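PDB 6IRB: 1-phosphatidylinositol 4,5-bisphosphate phosphodiesterase from Drosophila melanogaster, which is a phospholipase C of the beta class, modelled here as a long, largely helical coiled-coil region. Local coordinates for residues A118-L123 and E191-A196. The protein carries 2 engineered substitutions. Sequence-based numbering, arbitrary orientation.
Sequences AQIKQL and EKLKLA
L193 reaches between Q119, I120 and L123: its CD2 methyl packs on L123 and the backbone O of Q119, its CD1 methyl beside the Q119 amide oxygen. Its CG lies anti to the backbone N (chi1 -165°), and from there the isobutyl fork faces helix 118-123. One branch goes to L123: L193 CD2 stands 3.5 Å from L123 CD2 and 3.7 Å from L123 CB, the two leucine side chains running antiparallel alongside one another. This same methyl also lies 3.8 Å from the backbone O of Q119, a van der Waals approach; the oxygen itself accepts the helical bond from L123 N. The other branch, L193 CD1, comes 3.9 Å from Q119 OE1. That too is a van der Waals contact, of methyl with oxygen; the amide oxygen takes its hydrogen bond from NE2 of H197, just beyond A196. At the fork itself, L193 CG is met by I120 CD1 at 3.9 Å. One residue on, K194 contributes its aliphatic part: I120 CD1 also lies 3.8 Å from K194 CG, the two side chains crossing at about a right angle. I120 CG1 is anti to the carbonyl carbon (chi1 -63°), and the terminal CD1 carried beyond it bridges L193 and K194. No hydrogen bond joins the two segments, so van der Waals packing, chiefly of aliphatic groups, holds them. I120 and L193, whose CA atoms are 7.2 Å apart, set the register. The local axes run antiparallel, at 174° and 10.5 Å at closest approach, consistent with an antiparallel coiled-coil pair. This surface contact lies where helix 157-210 folds back along the C-terminal part of helix 18-150; M190 and H197 extend the interface along the second helix, M190 touching I120 and L123, and H197 touching I120.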
loop_
_atom_site.group_PDB
_atom_site.type_symbol
_atom_site.label_atom_id
_atom_site.label_comp_id
_atom_site.label_asym_id
_atom_site.label_seq_id
_atom_site.Cartn_x
_atom_site.Cartn_y
_atom_site.Cartn_z
ATOM N N ALA A 118 -22.279 -21.062 21.883
ATOM C CA ALA A 118 -23.315 -20.388 22.656
ATOM C C ALA A 118 -24.691 -20.991 22.399
ATOM O O ALA A 118 -25.517 -21.053 23.316
ATOM C CB ALA A 118 -23.322 -18.895 22.336
ATOM N N GLN A 119 -24.963 -21.440 21.170
ATOM C CA GLN A 119 -26.252 -22.070 20.900
ATOM C C GLN A 119 -26.346 -23.432 21.580
ATOM O O GLN A 119 -27.367 -23.769 22.195
ATOM C CB GLN A 119 -26.492 -22.220 19.393
ATOM C CG GLN A 119 -26.799 -20.945 18.618
ATOM C CD GLN A 119 -26.562 -21.087 17.118
ATOM O OE1 GLN A 119 -26.456 -22.195 16.591
ATOM N NE2 GLN A 119 -26.573 -19.965 16.415
ATOM N N ILE A 120 -25.306 -24.252 21.414
ATOM C CA ILE A 120 -25.188 -25.525 22.128
ATOM C C ILE A 120 -25.490 -25.366 23.617
ATOM O O ILE A 120 -26.344 -26.065 24.174
ATOM C CB ILE A 120 -23.796 -26.139 21.889
ATOM C CG1 ILE A 120 -23.608 -26.466 20.405
ATOM C CG2 ILE A 120 -23.616 -27.391 22.707
ATOM C CD1 ILE A 120 -24.417 -27.664 19.908
ATOM N N LYS A 121 -24.841 -24.411 24.279
ATOM C CA LYS A 121 -25.086 -24.288 25.712
ATOM C C LYS A 121 -26.497 -23.796 25.975
ATOM O O LYS A 121 -27.103 -24.170 26.981
ATOM C CB LYS A 121 -24.068 -23.360 26.366
ATOM C CG LYS A 121 -24.296 -23.164 27.857
ATOM C CD LYS A 121 -23.046 -23.424 28.670
ATOM C CE LYS A 121 -23.256 -23.061 30.138
ATOM N NZ LYS A 121 -23.845 -21.695 30.314
ATOM N N GLN A 122 -27.031 -22.962 25.089
ATOM C CA GLN A 122 -28.403 -22.508 25.247
ATOM C C GLN A 122 -29.364 -23.683 25.155
ATOM O O GLN A 122 -30.360 -23.746 25.886
ATOM C CB GLN A 122 -28.724 -21.467 24.178
ATOM C CG GLN A 122 -28.521 -20.042 24.634
ATOM C CD GLN A 122 -28.995 -19.033 23.615
ATOM O OE1 GLN A 122 -29.680 -19.378 22.650
ATOM N NE2 GLN A 122 -28.622 -17.775 23.820
ATOM N N LEU A 123 -29.089 -24.618 24.247
ATOM C CA LEU A 123 -29.923 -25.808 24.153
ATOM C C LEU A 123 -29.762 -26.704 25.374
ATOM O O LEU A 123 -30.746 -27.021 26.053
ATOM C CB LEU A 123 -29.601 -26.585 22.881
ATOM C CG LEU A 123 -30.795 -27.447 22.467
ATOM C CD1 LEU A 123 -32.075 -26.619 22.501
ATOM C CD2 LEU A 123 -30.604 -28.161 21.125
ATOM N N GLU A 191 -28.802 -33.316 18.036
ATOM C CA GLU A 191 -28.145 -33.691 16.786
ATOM C C GLU A 191 -28.402 -32.632 15.726
ATOM O O GLU A 191 -27.465 -32.116 15.106
ATOM C CB GLU A 191 -28.588 -35.072 16.314
ATOM C CG GLU A 191 -27.480 -35.759 15.545
ATOM C CD GLU A 191 -27.733 -37.231 15.301
ATOM O OE1 GLU A 191 -28.697 -37.553 14.571
ATOM O OE2 GLU A 191 -26.957 -38.061 15.829
ATOM N N LYS A 192 -29.677 -32.309 15.493
ATOM C CA LYS A 192 -30.007 -31.334 14.467
ATOM C C LYS A 192 -29.236 -30.037 14.702
ATOM O O LYS A 192 -28.670 -29.464 13.762
ATOM C CB LYS A 192 -31.526 -31.110 14.450
ATOM C CG LYS A 192 -32.034 -29.757 13.883
ATOM C CD LYS A 192 -31.386 -29.251 12.580
ATOM C CE LYS A 192 -31.290 -27.717 12.617
ATOM N NZ LYS A 192 -30.892 -27.117 11.323
ATOM N N LEU A 193 -29.168 -29.580 15.955
ATOM C CA LEU A 193 -28.314 -28.441 16.284
ATOM C C LEU A 193 -26.874 -28.650 15.815
ATOM O O LEU A 193 -26.335 -27.831 15.060
ATOM C CB LEU A 193 -28.353 -28.140 17.789
ATOM C CG LEU A 193 -27.768 -26.753 18.108
ATOM C CD1 LEU A 193 -28.062 -25.778 16.991
ATOM C CD2 LEU A 193 -28.259 -26.163 19.424
ATOM N N LYS A 194 -26.211 -29.712 16.294
ATOM C CA LYS A 194 -24.820 -29.908 15.895
ATOM C C LYS A 194 -24.641 -30.066 14.395
ATOM O O LYS A 194 -23.605 -29.655 13.858
ATOM C CB LYS A 194 -24.198 -31.103 16.599
ATOM C CG LYS A 194 -23.863 -30.874 18.044
ATOM C CD LYS A 194 -23.541 -32.189 18.712
ATOM C CE LYS A 194 -23.316 -32.003 20.195
ATOM N NZ LYS A 194 -21.993 -31.354 20.439
ATOM N N LEU A 195 -25.641 -30.604 13.690
ATOM C CA LEU A 195 -25.520 -30.694 12.234
ATOM C C LEU A 195 -25.575 -29.331 11.567
ATOM O O LEU A 195 -24.916 -29.124 10.543
ATOM C CB LEU A 195 -26.586 -31.610 11.634
ATOM C CG LEU A 195 -26.417 -33.116 11.864
ATOM C CD1 LEU A 195 -27.172 -33.919 10.804
ATOM C CD2 LEU A 195 -24.942 -33.488 11.871
ATOM N N ALA A 196 -26.366 -28.402 12.097
ATOM C CA ALA A 196 -26.357 -27.065 11.527
ATOM C C ALA A 196 -24.990 -26.424 11.712
ATOM O O ALA A 196 -24.415 -25.875 10.765
ATOM C CB ALA A 196 -27.452 -26.213 12.166
#